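Local coordinates for protein putative hydrolase (Agrobacterium vitis, PDB 3LLC) that is a putative alpha/beta-fold hydrolase that probably acts as an esterase or thioesterase, perhaps removing fatty acyl groups from proteins, at residues A[82-94]-A[184-196]. Residues are numbered along the deposited sequence; the frame is centred on the assembly and turned at random. Where two conformers were deposited one is given.
Sequences GAFRDGTISRWLE and IFTRALMEDGRAN. With EDO (1,2-ethanediol), chain D.
Asp192 meets Ser90 with both carboxylate oxygens, a worked example of a helix start held by an acid from another helix. Ser90 N donates to Asp192 OD2 at 2.9 Å, from the syn side but tilted somewhat from the carboxylate plane. The hydroxyl of Ser90 gives its proton to the syn lone pair of Asp192 OD1 at 2.5 Å. With CG anti to its backbone N (chi1 174°), Asp192 is carried toward helix 89-103, its side chain running at about a right angle to that of Thr88. Asn196 adds a third bond: ND2 donates to Ser90 OG at 3.0 Å, with the Ser90 oxygen close to the plane of the amide, and also to Asp192 O one turn back; Arg122 of helix 115-128 holds its OD1.

Water extends the polar seam. One molecule accepts from Ile89 N and donates to Leu189 O and Asp192 OD2; another accepts from Thr186 OG1 and donates to Arg85 O and Gly87 O. Thr88 and Thr186 N-cap their respective helices, through bonds from Arg91 N and Leu189 N.

Apolar side chains meet beside this seam. Leu189 CD1 lies 3.9 Å from Trp92 CZ3, the indole NE1 being bound to Ser75 O, and Ile184 CG1 sits at the edge of the Phe84 ring. The Ile89 CG2 methyl packs on the amide carbon of Asn196, the side chains sliding past each other in opposite directions.

In this alpha/beta hydrolase, helix 89-103 links strands 68-72 and 107-113 of the main sheet; the contact joins it to the helix following the two-stranded sheet of 171-174 and 183-186, their segments' N-to-C directions 68° apart. Because Asp192 OD2 takes a first-turn N-H, the helix dipole would probably favour its negative charge.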
ATOM      1  N   GLY A  82       5.124  14.192 -11.187  1.00 16.35           N
ATOM      2  CA  GLY A  82       6.297  13.320 -11.218  1.00 17.11           C
ATOM      3  C   GLY A  82       6.202  12.222 -12.286  1.00 19.92           C
ATOM      4  O   GLY A  82       5.086  11.841 -12.659  1.00 17.40           O
ATOM      5  N   ALA A  83       7.356  11.765 -12.798  1.00 19.11           N
ATOM      6  CA  ALA A  83       7.413  10.687 -13.821  1.00 20.79           C
ATOM      7  C   ALA A  83       7.279   9.307 -13.193  1.00 20.93           C
ATOM      8  O   ALA A  83       7.879   9.023 -12.146  1.00 19.99           O
ATOM      9  CB  ALA A  83       8.734  10.767 -14.642  1.00 19.06           C
ATOM     10  N   PHE A  84       6.492   8.430 -13.820  1.00 17.68           N
ATOM     11  CA  PHE A  84       6.414   7.052 -13.379  1.00 17.32           C
ATOM     12  C   PHE A  84       7.801   6.366 -13.270  1.00 18.14           C
ATOM     13  O   PHE A  84       8.069   5.686 -12.266  1.00 19.12           O
ATOM     14  CB  PHE A  84       5.495   6.224 -14.276  1.00 21.78           C
ATOM     15  CG  PHE A  84       5.311   4.836 -13.781  1.00 21.91           C
ATOM     16  CD1 PHE A  84       4.346   4.548 -12.826  1.00 27.39           C
ATOM     17  CD2 PHE A  84       6.111   3.802 -14.259  1.00 24.95           C
ATOM     18  CE1 PHE A  84       4.170   3.245 -12.340  1.00 32.20           C
ATOM     19  CE2 PHE A  84       5.948   2.500 -13.771  1.00 30.39           C
ATOM     20  CZ  PHE A  84       4.990   2.224 -12.811  1.00 29.70           C
ATOM     21  N   ARG A  85       8.669   6.582 -14.243  1.00 20.90           N
ATOM     22  CA  ARG A  85       9.977   5.898 -14.242  1.00 23.12           C
ATOM     23  C   ARG A  85      10.940   6.386 -13.125  1.00 23.19           C
ATOM     24  O   ARG A  85      11.973   5.753 -12.889  1.00 19.66           O
ATOM     25  CB  ARG A  85      10.641   5.980 -15.622  1.00 23.82           C
ATOM     26  CG  ARG A  85      11.251   7.322 -15.905  1.00 34.40           C
ATOM     27  CD  ARG A  85      12.090   7.308 -17.181  1.00 45.85           C
ATOM     28  NE  ARG A  85      12.675   8.621 -17.427  1.00 57.86           N
ATOM     29  CZ  ARG A  85      13.725   9.132 -16.779  1.00 70.78           C
ATOM     30  NH1 ARG A  85      14.336   8.454 -15.812  1.00 76.04           N
ATOM     31  NH2 ARG A  85      14.173  10.343 -17.105  1.00 77.84           N
ATOM     32  N   ASP A  86      10.613   7.502 -12.463  1.00 21.72           N
ATOM     33  CA  ASP A  86      11.386   7.962 -11.298  1.00 22.35           C
ATOM     34  C   ASP A  86      10.871   7.367  -9.977  1.00 22.56           C
ATOM     35  O   ASP A  86      11.488   7.558  -8.932  1.00 22.95           O
ATOM     36  CB  ASP A  86      11.414   9.504 -11.228  1.00 22.99           C
ATOM     37  CG  ASP A  86      12.191  10.142 -12.382  1.00 24.08           C
ATOM     38  OD1 ASP A  86      13.151   9.537 -12.870  1.00 23.92           O
ATOM     39  OD2 ASP A  86      11.822  11.235 -12.849  1.00 25.50           O
ATOM     40  N   GLY A  87       9.748   6.655 -10.012  1.00 20.35           N
ATOM     41  CA  GLY A  87       9.199   6.017  -8.844  1.00 20.70           C
ATOM     42  C   GLY A  87      10.025   4.879  -8.237  1.00 20.88           C
ATOM     43  O   GLY A  87      10.613   4.076  -8.938  1.00 20.77           O
ATOM     44  N   THR A  88      10.048   4.824  -6.908  1.00 20.47           N
ATOM     45  CA  THR A  88      10.715   3.763  -6.155  1.00 18.84           C
ATOM     46  C   THR A  88       9.898   3.559  -4.867  1.00 19.18           C
ATOM     47  O   THR A  88       9.139   4.452  -4.437  1.00 20.34           O
ATOM     48  CB  THR A  88      12.181   4.133  -5.781  1.00 20.41           C
ATOM     49  OG1 THR A  88      12.164   5.297  -4.932  1.00 21.79           O
ATOM     50  CG2 THR A  88      13.143   4.378  -7.017  1.00 20.35           C
ATOM     51  N   ILE A  89      10.064   2.410  -4.221  1.00 18.87           N
ATOM     52  CA  ILE A  89       9.482   2.182  -2.916  1.00 17.82           C
ATOM     53  C   ILE A  89       9.871   3.323  -1.948  1.00 18.73           C
ATOM     54  O   ILE A  89       8.982   3.831  -1.227  1.00 20.60           O
ATOM     55  CB  ILE A  89       9.829   0.795  -2.338  1.00 18.22           C
ATOM     56  CG1 ILE A  89       9.349  -0.356  -3.257  1.00 24.62           C
ATOM     57  CG2 ILE A  89       9.212   0.598  -0.969  1.00 20.96           C
ATOM     58  CD1 ILE A  89       7.878  -0.420  -3.434  1.00 21.31           C
ATOM     59  N   SER A  90      11.145   3.719  -1.913  1.00 20.13           N
ATOM     60  CA  SER A  90      11.551   4.818  -1.022  1.00 19.34           C
ATOM     61  C   SER A  90      10.769   6.125  -1.274  1.00 22.48           C
ATOM     62  O   SER A  90      10.335   6.801  -0.316  1.00 19.79           O
ATOM     63  CB  SER A  90      13.052   5.092  -1.081  1.00 22.11           C
ATOM     64  OG  SER A  90      13.812   4.007  -0.557  1.00 19.46           O
ATOM     65  N   ARG A  91      10.626   6.522  -2.551  1.00 19.89           N
ATOM     66  CA  ARG A  91       9.915   7.768  -2.891  1.00 20.84           C
ATOM     67  C   ARG A  91       8.419   7.700  -2.582  1.00 20.76           C
ATOM     68  O   ARG A  91       7.821   8.684  -2.100  1.00 19.45           O
ATOM     69  CB  ARG A  91      10.129   8.165  -4.376  1.00 19.95           C
ATOM     70  CG  ARG A  91      11.478   8.815  -4.602  1.00 24.54           C
ATOM     71  CD  ARG A  91      11.848   8.932  -6.051  1.00 27.29           C
ATOM     72  NE  ARG A  91      10.938   9.704  -6.905  1.00 27.23           N
ATOM     73  CZ  ARG A  91      10.953  11.031  -7.068  1.00 31.95           C
ATOM     74  NH1 ARG A  91      11.781  11.817  -6.379  1.00 33.34           N
ATOM     75  NH2 ARG A  91      10.106  11.589  -7.932  1.00 32.82           N
ATOM     76  N   TRP A  92       7.805   6.540  -2.848  1.00 20.91           N
ATOM     77  CA  TRP A  92       6.370   6.362  -2.624  1.00 21.07           C
ATOM     78  C   TRP A  92       6.053   6.262  -1.122  1.00 20.84           C
ATOM     79  O   TRP A  92       5.042   6.788  -0.662  1.00 20.46           O
ATOM     80  CB  TRP A  92       5.852   5.142  -3.412  1.00 20.72           C
ATOM     81  CG  TRP A  92       5.876   5.396  -4.934  1.00 22.86           C
ATOM     82  CD1 TRP A  92       5.654   6.583  -5.555  1.00 20.27           C
ATOM     83  CD2 TRP A  92       6.099   4.430  -5.998  1.00 19.82           C
ATOM     84  NE1 TRP A  92       5.731   6.440  -6.933  1.00 23.00           N
ATOM     85  CE2 TRP A  92       5.992   5.135  -7.229  1.00 21.33           C
ATOM     86  CE3 TRP A  92       6.382   3.066  -6.027  1.00 21.72           C
ATOM     87  CZ2 TRP A  92       6.144   4.502  -8.479  1.00 22.94           C
ATOM     88  CZ3 TRP A  92       6.558   2.442  -7.269  1.00 21.21           C
ATOM     89  CH2 TRP A  92       6.452   3.167  -8.469  1.00 20.02           C
ATOM     90  N   LEU A  93       6.969   5.676  -0.357  1.00 21.42           N
ATOM     91  CA  LEU A  93       6.875   5.693   1.098  1.00 19.49           C
ATOM     92  C   LEU A  93       7.001   7.121   1.635  1.00 19.81           C
ATOM     93  O   LEU A  93       6.237   7.512   2.532  1.00 21.23           O
ATOM     94  CB  LEU A  93       7.971   4.803   1.713  1.00 19.73           C
ATOM     95  CG  LEU A  93       8.168   4.903   3.241  1.00 20.81           C
ATOM     96  CD1 LEU A  93       6.884   4.419   4.008  1.00 20.89           C
ATOM     97  CD2 LEU A  93       9.416   4.030   3.665  1.00 21.11           C
ATOM     98  N   GLU A  94       7.968   7.882   1.126  1.00 19.14           N
ATOM     99  CA  GLU A  94       8.164   9.256   1.534  1.00 20.21           C
ATOM    100  C   GLU A  94       6.877  10.077   1.342  1.00 21.02           C
ATOM    101  O   GLU A  94       6.518  10.936   2.167  1.00 18.60           O
ATOM    102  CB  GLU A  94       9.307   9.887   0.734  1.00 21.00           C
ATOM    103  CG  GLU A  94       9.643  11.307   1.150  1.00 21.96           C
ATOM    104  CD  GLU A  94      10.749  11.968   0.314  1.00 27.17           C
ATOM    105  OE1 GLU A  94      11.089  11.482  -0.801  1.00 26.42           O
ATOM    106  OE2 GLU A  94      11.265  13.010   0.776  1.00 31.54           O
ATOM    107  N   ILE A 184       6.154  -2.212 -16.733  1.00 33.38           N
ATOM    108  CA  ILE A 184       7.569  -1.958 -16.773  1.00 31.56           C
ATOM    109  C   ILE A 184       8.102  -1.931 -15.323  1.00 27.97           C
ATOM    110  O   ILE A 184       7.400  -1.518 -14.400  1.00 28.53           O
ATOM    111  CB  ILE A 184       7.921  -0.740 -17.624  1.00 36.72           C
ATOM    112  CG1 ILE A 184       8.005   0.535 -16.824  1.00 35.32           C
ATOM    113  CG2 ILE A 184       6.973  -0.593 -18.865  1.00 43.73           C
ATOM    114  CD1 ILE A 184       9.414   0.983 -16.714  1.00 37.46           C
ATOM    115  N   PHE A 185       9.312  -2.431 -15.142  1.00 22.72           N
ATOM    116  CA  PHE A 185       9.986  -2.421 -13.843  1.00 20.98           C
ATOM    117  C   PHE A 185      11.402  -1.848 -14.086  1.00 18.39           C
ATOM    118  O   PHE A 185      12.148  -2.354 -14.929  1.00 17.25           O
ATOM    119  CB  PHE A 185      10.077  -3.835 -13.277  1.00 22.76           C
ATOM    120  CG  PHE A 185       8.747  -4.487 -13.008  1.00 22.28           C
ATOM    121  CD1 PHE A 185       8.009  -4.157 -11.895  1.00 23.83           C
ATOM    122  CD2 PHE A 185       8.242  -5.441 -13.892  1.00 27.95           C
ATOM    123  CE1 PHE A 185       6.774  -4.755 -11.635  1.00 29.18           C
ATOM    124  CE2 PHE A 185       7.014  -6.054 -13.637  1.00 26.45           C
ATOM    125  CZ  PHE A 185       6.287  -5.716 -12.530  1.00 29.73           C
ATOM    126  N   THR A 186      11.736  -0.743 -13.410  1.00 16.23           N
ATOM    127  CA  THR A 186      13.008  -0.063 -13.626  1.00 14.04           C
ATOM    128  C   THR A 186      14.135  -0.680 -12.761  1.00 17.68           C
ATOM    129  O   THR A 186      13.860  -1.288 -11.699  1.00 18.40           O
ATOM    130  CB  THR A 186      12.934   1.443 -13.306  1.00 18.74           C
ATOM    131  OG1 THR A 186      12.662   1.612 -11.919  1.00 18.15           O
ATOM    132  CG2 THR A 186      11.807   2.196 -14.130  1.00 14.87           C
ATOM    133  N   ARG A 187      15.356  -0.498 -13.242  1.00 20.41           N
ATOM    134  CA  ARG A 187      16.558  -0.880 -12.500  0.50 22.32           C
ATOM    135  C   ARG A 187      16.541  -0.189 -11.126  1.00 22.17           C
ATOM    136  O   ARG A 187      16.809  -0.832 -10.120  1.00 20.05           O
ATOM    137  CB  ARG A 187      17.817  -0.509 -13.279  0.50 21.97           C
ATOM    138  CG  ARG A 187      19.135  -0.979 -12.627  0.50 24.92           C
ATOM    139  CD  ARG A 187      20.372  -0.595 -13.458  0.50 26.17           C
ATOM    140  NE  ARG A 187      21.551  -0.409 -12.618  0.50 25.38           N
ATOM    141  CZ  ARG A 187      22.762  -0.095 -13.067  0.50 33.06           C
ATOM    142  NH1 ARG A 187      22.979   0.072 -14.367  0.50 26.62           N
ATOM    143  NH2 ARG A 187      23.759   0.055 -12.207  0.50 35.12           N
ATOM    144  N   ALA A 188      16.202   1.097 -11.094  1.00 22.57           N
ATOM    145  CA  ALA A 188      16.105   1.861  -9.816  1.00 23.10           C
ATOM    146  C   ALA A 188      15.117   1.264  -8.815  1.00 23.05           C
ATOM    147  O   ALA A 188      15.434   1.127  -7.623  1.00 22.35           O
ATOM    148  CB  ALA A 188      15.814   3.373 -10.076  1.00 23.10           C
ATOM    149  N   LEU A 189      13.932   0.862  -9.280  1.00 19.80           N
ATOM    150  CA  LEU A 189      12.978   0.160  -8.435  1.00 21.60           C
ATOM    151  C   LEU A 189      13.545  -1.145  -7.873  1.00 20.30           C
ATOM    152  O   LEU A 189      13.353  -1.437  -6.686  1.00 18.53           O
ATOM    153  CB  LEU A 189      11.658  -0.146  -9.197  1.00 21.84           C
ATOM    154  CG  LEU A 189      10.587  -0.880  -8.415  1.00 19.92           C
ATOM    155  CD1 LEU A 189       9.628   0.091  -7.716  1.00 22.40           C
ATOM    156  CD2 LEU A 189       9.774  -1.883  -9.293  1.00 24.63           C
HETATM  157  N   MSE A 190      14.169  -1.962  -8.714  1.00 18.74           N
HETATM  158  CA  MSE A 190      14.708  -3.252  -8.257  1.00 19.97           C
HETATM  159  C   MSE A 190      15.831  -3.029  -7.192  1.00 19.46           C
HETATM  160  O   MSE A 190      15.847  -3.711  -6.180  1.00 20.72           O
HETATM  161  CB  MSE A 190      15.290  -4.078  -9.424  1.00 21.59           C
HETATM  162  CG  MSE A 190      14.256  -4.462 -10.546  1.00 18.59           C
HETATM  163 SE   MSE A 190      12.925  -5.625 -10.004  0.75 19.39          SE
HETATM  164  CE  MSE A 190      14.071  -7.118  -9.548  1.00 22.34           C
ATOM    165  N   GLU A 191      16.719  -2.075  -7.437  1.00 17.22           N
ATOM    166  CA  GLU A 191      17.871  -1.845  -6.528  1.00 18.25           C
ATOM    167  C   GLU A 191      17.351  -1.302  -5.176  1.00 18.48           C
ATOM    168  O   GLU A 191      17.701  -1.799  -4.115  1.00 19.08           O
ATOM    169  CB  GLU A 191      18.867  -0.882  -7.152  1.00 19.83           C
ATOM    170  CG  GLU A 191      19.679  -1.473  -8.314  1.00 21.69           C
ATOM    171  CD  GLU A 191      20.522  -0.467  -9.061  1.00 24.10           C
ATOM    172  OE1 GLU A 191      20.404   0.766  -8.864  1.00 28.73           O
ATOM    173  OE2 GLU A 191      21.311  -0.935  -9.892  1.00 27.40           O
ATOM    174  N   ASP A 192      16.450  -0.337  -5.243  1.00 20.40           N
ATOM    175  CA  ASP A 192      15.880   0.288  -4.032  1.00 21.38           C
ATOM    176  C   ASP A 192      14.924  -0.636  -3.275  1.00 22.44           C
ATOM    177  O   ASP A 192      14.746  -0.467  -2.070  1.00 21.39           O
ATOM    178  CB  ASP A 192      15.256   1.649  -4.397  1.00 20.69           C
ATOM    179  CG  ASP A 192      14.508   2.310  -3.228  1.00 20.60           C
ATOM    180  OD1 ASP A 192      15.166   3.013  -2.448  1.00 20.71           O
ATOM    181  OD2 ASP A 192      13.293   2.119  -3.092  1.00 19.55           O
ATOM    182  N   GLY A 193      14.340  -1.656  -3.941  1.00 17.92           N
ATOM    183  CA  GLY A 193      13.495  -2.596  -3.259  1.00 19.17           C
ATOM    184  C   GLY A 193      14.263  -3.341  -2.152  1.00 18.00           C
ATOM    185  O   GLY A 193      13.676  -3.652  -1.107  1.00 22.54           O
ATOM    186  N   ARG A 194      15.552  -3.569  -2.350  1.00 18.97           N
ATOM    187  CA  ARG A 194      16.396  -4.217  -1.335  1.00 16.84           C
ATOM    188  C   ARG A 194      16.669  -3.279  -0.139  1.00 20.28           C
ATOM    189  O   ARG A 194      16.805  -3.754   1.012  1.00 19.88           O
ATOM    190  CB  ARG A 194      17.693  -4.790  -1.931  1.00 17.58           C
ATOM    191  CG  ARG A 194      17.471  -6.195  -2.540  1.00 17.44           C
ATOM    192  CD  ARG A 194      18.698  -6.686  -3.346  1.00 18.53           C
ATOM    193  NE  ARG A 194      18.485  -8.078  -3.778  1.00 19.88           N
ATOM    194  CZ  ARG A 194      18.801  -9.164  -3.077  1.00 23.19           C
ATOM    195  NH1 ARG A 194      19.387  -9.064  -1.884  1.00 18.39           N
ATOM    196  NH2 ARG A 194      18.565 -10.376  -3.585  1.00 21.29           N
ATOM    197  N   ALA A 195      16.759  -1.975  -0.412  1.00 20.48           N
ATOM    198  CA  ALA A 195      16.857  -0.960   0.663  1.00 21.66           C
ATOM    199  C   ALA A 195      15.638  -1.021   1.586  1.00 21.14           C
ATOM    200  O   ALA A 195      15.746  -0.713   2.746  1.00 22.64           O
ATOM    201  CB  ALA A 195      17.049   0.465   0.105  1.00 18.07           C
ATOM    202  N   ASN A 196      14.484  -1.439   1.079  1.00 18.60           N
ATOM    203  CA  ASN A 196      13.232  -1.504   1.834  1.00 19.07           C
ATOM    204  C   ASN A 196      12.756  -2.920   2.237  1.00 19.22           C
ATOM    205  O   ASN A 196      11.579  -3.140   2.599  1.00 19.59           O
ATOM    206  CB  ASN A 196      12.137  -0.795   1.013  1.00 19.56           C
ATOM    207  CG  ASN A 196      12.340   0.699   0.958  1.00 20.85           C
ATOM    208  OD1 ASN A 196      11.963   1.402   1.904  1.00 21.20           O
ATOM    209  ND2 ASN A 196      12.935   1.217  -0.158  1.00 18.94           N
TER
HETATM  210  C1  EDO D 272      14.312  -1.611   5.719  1.00 59.43           C
HETATM  211  O1  EDO D 272      14.754  -0.242   5.864  1.00 60.96           O
HETATM  212  C2  EDO D 272      13.116  -1.899   6.610  1.00 52.06           C
HETATM  213  O2  EDO D 272      13.377  -2.983   7.500  1.00 56.39           O
HETATM  214  O   HOH W   1      12.711   4.213 -10.876  1.00 27.46           O
HETATM  215  O   HOH W   2      12.173   0.548  -5.005  1.00 23.84           O